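PDB 6NKO: ForH from Streptomyces kaniharaensis, which is of unknown function but is related to the IMP cyclohydrolase part of purine biosynthesis and probably takes part in making formycin A. Local coordinates for residues Arg95-Glu98 / Ser99-Arg102; Thr53-Leu56 / Leu57-Gly61. All blocks are in the same frame, centred on the assembly; numbering follows the deposited sequence.

Contact 1. Residues Arg95-Glu98 / Ser99-Arg102; sequences RETE and SDLR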
loop_
_atom_site.group_PDB
_atom_site.type_symbol
_atom_site.label_atom_id
_atom_site.label_comp_id
_atom_site.label_asym_id
_atom_site.label_seq_id
_atom_site.Cartn_x
_atom_site.Cartn_y
_atom_site.Cartn_z
ATOM N N ARG A 95 -10.513 -10.871 -9.077
ATOM C CA ARG A 95 -11.940 -10.684 -8.858
ATOM C C ARG A 95 -12.490 -11.841 -8.025
ATOM O O ARG A 95 -11.746 -12.682 -7.513
ATOM C CB ARG A 95 -12.671 -10.564 -10.196
ATOM C CG ARG A 95 -12.699 -9.155 -10.778
ATOM C CD ARG A 95 -11.391 -8.834 -11.491
ATOM N NE ARG A 95 -11.587 -8.093 -12.735
ATOM C CZ ARG A 95 -11.900 -8.650 -13.902
ATOM N NH1 ARG A 95 -12.053 -9.964 -13.993
ATOM N NH2 ARG A 95 -12.054 -7.893 -14.981
ATOM N N GLU A 96 -13.813 -11.886 -7.873
ATOM C CA GLU A 96 -14.490 -13.018 -7.260
ATOM C C GLU A 96 -15.108 -13.948 -8.299
ATOM O O GLU A 96 -15.996 -14.738 -7.965
ATOM C CB GLU A 96 -15.555 -12.535 -6.275
ATOM C CG GLU A 96 -14.992 -11.849 -5.041
ATOM C CD GLU A 96 -14.264 -12.806 -4.113
ATOM O OE1 GLU A 96 -14.756 -13.938 -3.912
ATOM O OE2 GLU A 96 -13.201 -12.425 -3.578
ATOM N N THR A 97 -14.661 -13.863 -9.549
ATOM C CA THR A 97 -15.123 -14.778 -10.579
ATOM C C THR A 97 -14.657 -16.201 -10.276
ATOM O O THR A 97 -13.719 -16.426 -9.507
ATOM C CB THR A 97 -14.604 -14.356 -11.954
ATOM O OG1 THR A 97 -13.175 -14.264 -11.918
ATOM C CG2 THR A 97 -15.181 -13.007 -12.352
ATOM N N GLU A 98 -15.335 -17.170 -10.895
ATOM C CA GLU A 98 -14.907 -18.559 -10.775
ATOM C C GLU A 98 -13.495 -18.744 -11.318
ATOM O O GLU A 98 -12.684 -19.473 -10.734
ATOM C CB GLU A 98 -15.892 -19.474 -11.506
ATOM C CG GLU A 98 -15.380 -20.890 -11.742
ATOM C CD GLU A 98 -16.338 -21.730 -12.570
ATOM O OE1 GLU A 98 -17.534 -21.799 -12.216
ATOM O OE2 GLU A 98 -15.893 -22.323 -13.575
ATOM N N SER A 99 -13.181 -18.070 -12.426
ATOM C CA SER A 99 -11.869 -18.214 -13.048
ATOM C C SER A 99 -10.763 -17.639 -12.169
ATOM O O SER A 99 -9.676 -18.221 -12.073
ATOM C CB SER A 99 -11.875 -17.540 -14.421
ATOM O OG SER A 99 -10.677 -17.799 -15.131
ATOM N N ASP A 100 -11.018 -16.498 -11.520
ATOM C CA ASP A 100 -9.997 -15.899 -10.663
ATOM C C ASP A 100 -9.841 -16.678 -9.364
ATOM O O ASP A 100 -8.718 -16.875 -8.882
ATOM C CB ASP A 100 -10.338 -14.438 -10.372
ATOM C CG ASP A 100 -10.032 -13.523 -11.543
ATOM O OD1 ASP A 100 -9.685 -14.034 -12.629
ATOM O OD2 ASP A 100 -10.138 -12.291 -11.375
ATOM N N LEU A 101 -10.955 -17.122 -8.776
ATOM C CA LEU A 101 -10.878 -17.946 -7.574
ATOM C C LEU A 101 -10.103 -19.228 -7.840
ATOM O O LEU A 101 -9.267 -19.638 -7.026
ATOM C CB LEU A 101 -12.282 -18.268 -7.062
ATOM C CG LEU A 101 -13.091 -17.130 -6.437
ATOM C CD1 LEU A 101 -14.578 -17.431 -6.532
ATOM C CD2 LEU A 101 -12.677 -16.905 -4.994
ATOM N N ARG A 102 -10.365 -19.872 -8.980
ATOM C CA ARG A 102 -9.641 -21.089 -9.328
ATOM C C ARG A 102 -8.144 -20.823 -9.425
ATOM O O ARG A 102 -7.334 -21.555 -8.847
ATOM C CB ARG A 102 -10.177 -21.659 -10.644
ATOM C CG ARG A 102 -9.268 -22.700 -11.286
ATOM C CD ARG A 102 -10.026 -23.566 -12.278
ATOM N NE ARG A 102 -10.269 -22.867 -13.537
ATOM C CZ ARG A 102 -11.473 -22.513 -13.974
ATOM N NH1 ARG A 102 -12.550 -22.793 -13.251
ATOM N NH2 ARG A 102 -11.604 -21.879 -15.132
#

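Contact 2. Residues Thr53-Leu56 / Leu57-Gly61; sequences TYRL and LRDAG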
loop_
_atom_site.group_PDB
_atom_site.type_symbol
_atom_site.label_atom_id
_atom_site.label_comp_id
_atom_site.label_asym_id
_atom_site.label_seq_id
_atom_site.Cartn_x
_atom_site.Cartn_y
_atom_site.Cartn_z
ATOM N N THR A 53 8.941 0.421 6.687
ATOM C CA THR A 53 7.970 0.118 7.732
ATOM C C THR A 53 8.354 -1.127 8.519
ATOM O O THR A 53 8.078 -1.210 9.720
ATOM C CB THR A 53 6.580 -0.059 7.116
ATOM O OG1 THR A 53 6.395 0.898 6.066
ATOM C CG2 THR A 53 5.507 0.139 8.163
ATOM N N TYR A 54 8.997 -2.097 7.864
ATOM C CA TYR A 54 9.295 -3.370 8.515
ATOM C C TYR A 54 10.270 -3.186 9.670
ATOM O O TYR A 54 10.015 -3.651 10.787
ATOM C CB TYR A 54 9.850 -4.363 7.493
ATOM C CG TYR A 54 10.295 -5.682 8.088
ATOM C CD1 TYR A 54 9.370 -6.665 8.417
ATOM C CD2 TYR A 54 11.640 -5.947 8.317
ATOM C CE1 TYR A 54 9.772 -7.873 8.961
ATOM C CE2 TYR A 54 12.049 -7.151 8.861
ATOM C CZ TYR A 54 11.110 -8.109 9.180
ATOM O OH TYR A 54 11.510 -9.311 9.721
ATOM N N ARG A 55 11.394 -2.511 9.419
ATOM C CA ARG A 55 12.412 -2.358 10.454
ATOM C C ARG A 55 11.879 -1.566 11.639
ATOM O O ARG A 55 12.215 -1.858 12.793
ATOM C CB ARG A 55 13.657 -1.686 9.873
ATOM C CG ARG A 55 14.857 -1.684 10.812
ATOM C CD ARG A 55 15.555 -3.037 10.829
ATOM N NE ARG A 55 14.976 -3.939 11.822
ATOM C CZ ARG A 55 15.000 -5.265 11.730
ATOM N NH1 ARG A 55 15.579 -5.851 10.691
ATOM N NH2 ARG A 55 14.445 -6.006 12.681
ATOM N N LEU A 56 11.036 -0.567 11.375
ATOM C CA LEU A 56 10.466 0.225 12.459
ATOM C C LEU A 56 9.506 -0.604 13.304
ATOM O O LEU A 56 9.540 -0.535 14.538
ATOM C CB LEU A 56 9.758 1.452 11.890
ATOM C CG LEU A 56 8.947 2.283 12.882
ATOM C CD1 LEU A 56 9.848 3.271 13.606
ATOM C CD2 LEU A 56 7.813 3.004 12.172
ATOM N N LEU A 57 8.645 -1.395 12.660
ATOM C CA LEU A 57 7.651 -2.157 13.408
ATOM C C LEU A 57 8.278 -3.329 14.150
ATOM O O LEU A 57 7.833 -3.669 15.252
ATOM C CB LEU A 57 6.549 -2.650 12.470
ATOM C CG LEU A 57 5.667 -1.580 11.824
ATOM C CD1 LEU A 57 4.743 -2.205 10.791
ATOM C CD2 LEU A 57 4.869 -0.822 12.876
ATOM N N ARG A 58 9.306 -3.955 13.571
ATOM C CA ARG A 58 9.943 -5.090 14.232
ATOM C C ARG A 58 10.788 -4.641 15.417
ATOM O O ARG A 58 10.834 -5.324 16.446
ATOM C CB ARG A 58 10.792 -5.874 13.230
ATOM C CG ARG A 58 10.094 -7.103 12.668
ATOM C CD ARG A 58 10.798 -8.384 13.083
ATOM N NE ARG A 58 9.994 -9.569 12.795
ATOM C CZ ARG A 58 9.905 -10.625 13.597
ATOM N NH1 ARG A 58 10.572 -10.650 14.743
ATOM N NH2 ARG A 58 9.148 -11.660 13.255
ATOM N N ASP A 59 11.471 -3.499 15.291
ATOM C CA ASP A 59 12.199 -2.954 16.432
ATOM C C ASP A 59 11.252 -2.586 17.565
ATOM O O ASP A 59 11.643 -2.615 18.738
ATOM C CB ASP A 59 13.023 -1.738 16.007
ATOM C CG ASP A 59 14.200 -2.108 15.123
ATOM O OD1 ASP A 59 14.518 -3.312 15.022
ATOM O OD2 ASP A 59 14.804 -1.193 14.526
ATOM N N ALA A 60 10.007 -2.237 17.236
ATOM C CA ALA A 60 8.974 -1.993 18.233
ATOM C C ALA A 60 8.330 -3.279 18.736
ATOM O O ALA A 60 7.400 -3.212 19.545
ATOM C CB ALA A 60 7.898 -1.064 17.659
ATOM N N GLY A 61 8.780 -4.440 18.264
ATOM C CA GLY A 61 8.294 -5.702 18.793
ATOM C C GLY A 61 6.970 -6.178 18.241
ATOM O O GLY A 61 6.204 -6.824 18.966
#

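Contact 1. Residues Arg95-Glu98 / Ser99-Arg102
T97 and D100 meet in an N-cap contact, a local one at the protein surface, where the loop after helix 86-93 turns into helix 98-107. OG1 of T97 accepts the amide N of D100 at 3.1 Å. Its chi1 of 56° sets the hydroxyl between the backbone N and the carbonyl carbon, facing the first turn, where it takes up the amide of D100. The O of T97 takes the amide N of L101 at 2.9 Å, the first regular helical bond, which R102 N to E98 O continues. The carboxylate of D100 does not bond the backbone N of T97, as it would in a capping box, but the N of R95 two residues before it. There OD2, through its anti lone pair, receives the backbone N of R95 at 2.7 Å along a nearly straight bond (163°). The R95 side chain, bent at chi2 and chi3, folds back so that NH1 comes to 4.0 Å from the same D100 OD2, a long salt bridge. An aspartate in the first turn would also be expected to suit the positive end of the helix dipole. L101 covers the backbone on another side of the turn, with CD1 3.4 Å from the O of E96 and CD2 3.8 Å from E96 OE1. E96 also makes a long, weak ion pair with R111. One turn along, E98 OE2 meets R102 NH1 at the edge of the guanidinium, 3.4 Å away in a weak bond, the carboxylate turned 65° from the guanidinium plane.

Contact 2. Residues Thr53-Leu56 / Leu57-Gly61
The Y54 ring carries the aliphatic part of R58 on one face: CG of R58 lies 4.1 Å from the ring centroid, offset toward the rim, in a CH-pi contact. The two side chains run side by side in the same direction, so that CD and NE of R58 continue past the ring toward the phenol end. A second flat group, the guanidinium of R55, has D59 at its edge, where NE of R55 gives a hydrogen bond to D59 OD1 at 3.3 Å within a salt bridge. The two planes are only 23° apart, yet OD1 is met from above the carboxylate plane, 44° out of it. CG of R55 stands anti to the backbone N, and bends at chi2 and chi3 carry the guanidinium one turn forward along the helix to D59. NH2 of R55 also touches CB of R58, at 3.7 Å. On another side of the helix the contact is apolar, with T53 CG2 3.6 Å from L57 CD1.

All these pairs are three or four residues apart on helix 51-59 and follow its backbone bonds, the last of which, from A60 N to L56 O, measures 3.2 Å. The helix then ends in a Schellman motif: G61 adopts a positive phi of 81°, and its N returns to R58 O at 2.9 Å. L57 O also receives a weak hydrogen bond from H62 ND1. Within the beta-alpha-beta unit formed by strand 46-49, helix 51-59 and strand 65-66, Y54 and R55 lie against R66, while Y54, L57 and R58 touch V64; T53 and L56 pack on I33, and L57 on A37, of helix 33-42.

Both contacts are local, within the range of the MGS-like domain, but they hold different elements and do not touch: their centres lie 35 Å apart and their nearest atoms about 25 Å. Contact 1 forms the start of a helix at the surface, and none of its residues is buried; its chemistry is accordingly polar, with a hydroxyl cap, carboxylates and two loose salt bridges, one long and one with a weak bond. Contact 2 covers the latter part and end of a helix that packs within a beta-alpha-beta unit. T53, Y54 and L57 are buried; T53 and L57 meet by methyl groups, while the Y54 ring takes the aliphatic part of the exposed R58. The paired R55 and D59 are exposed.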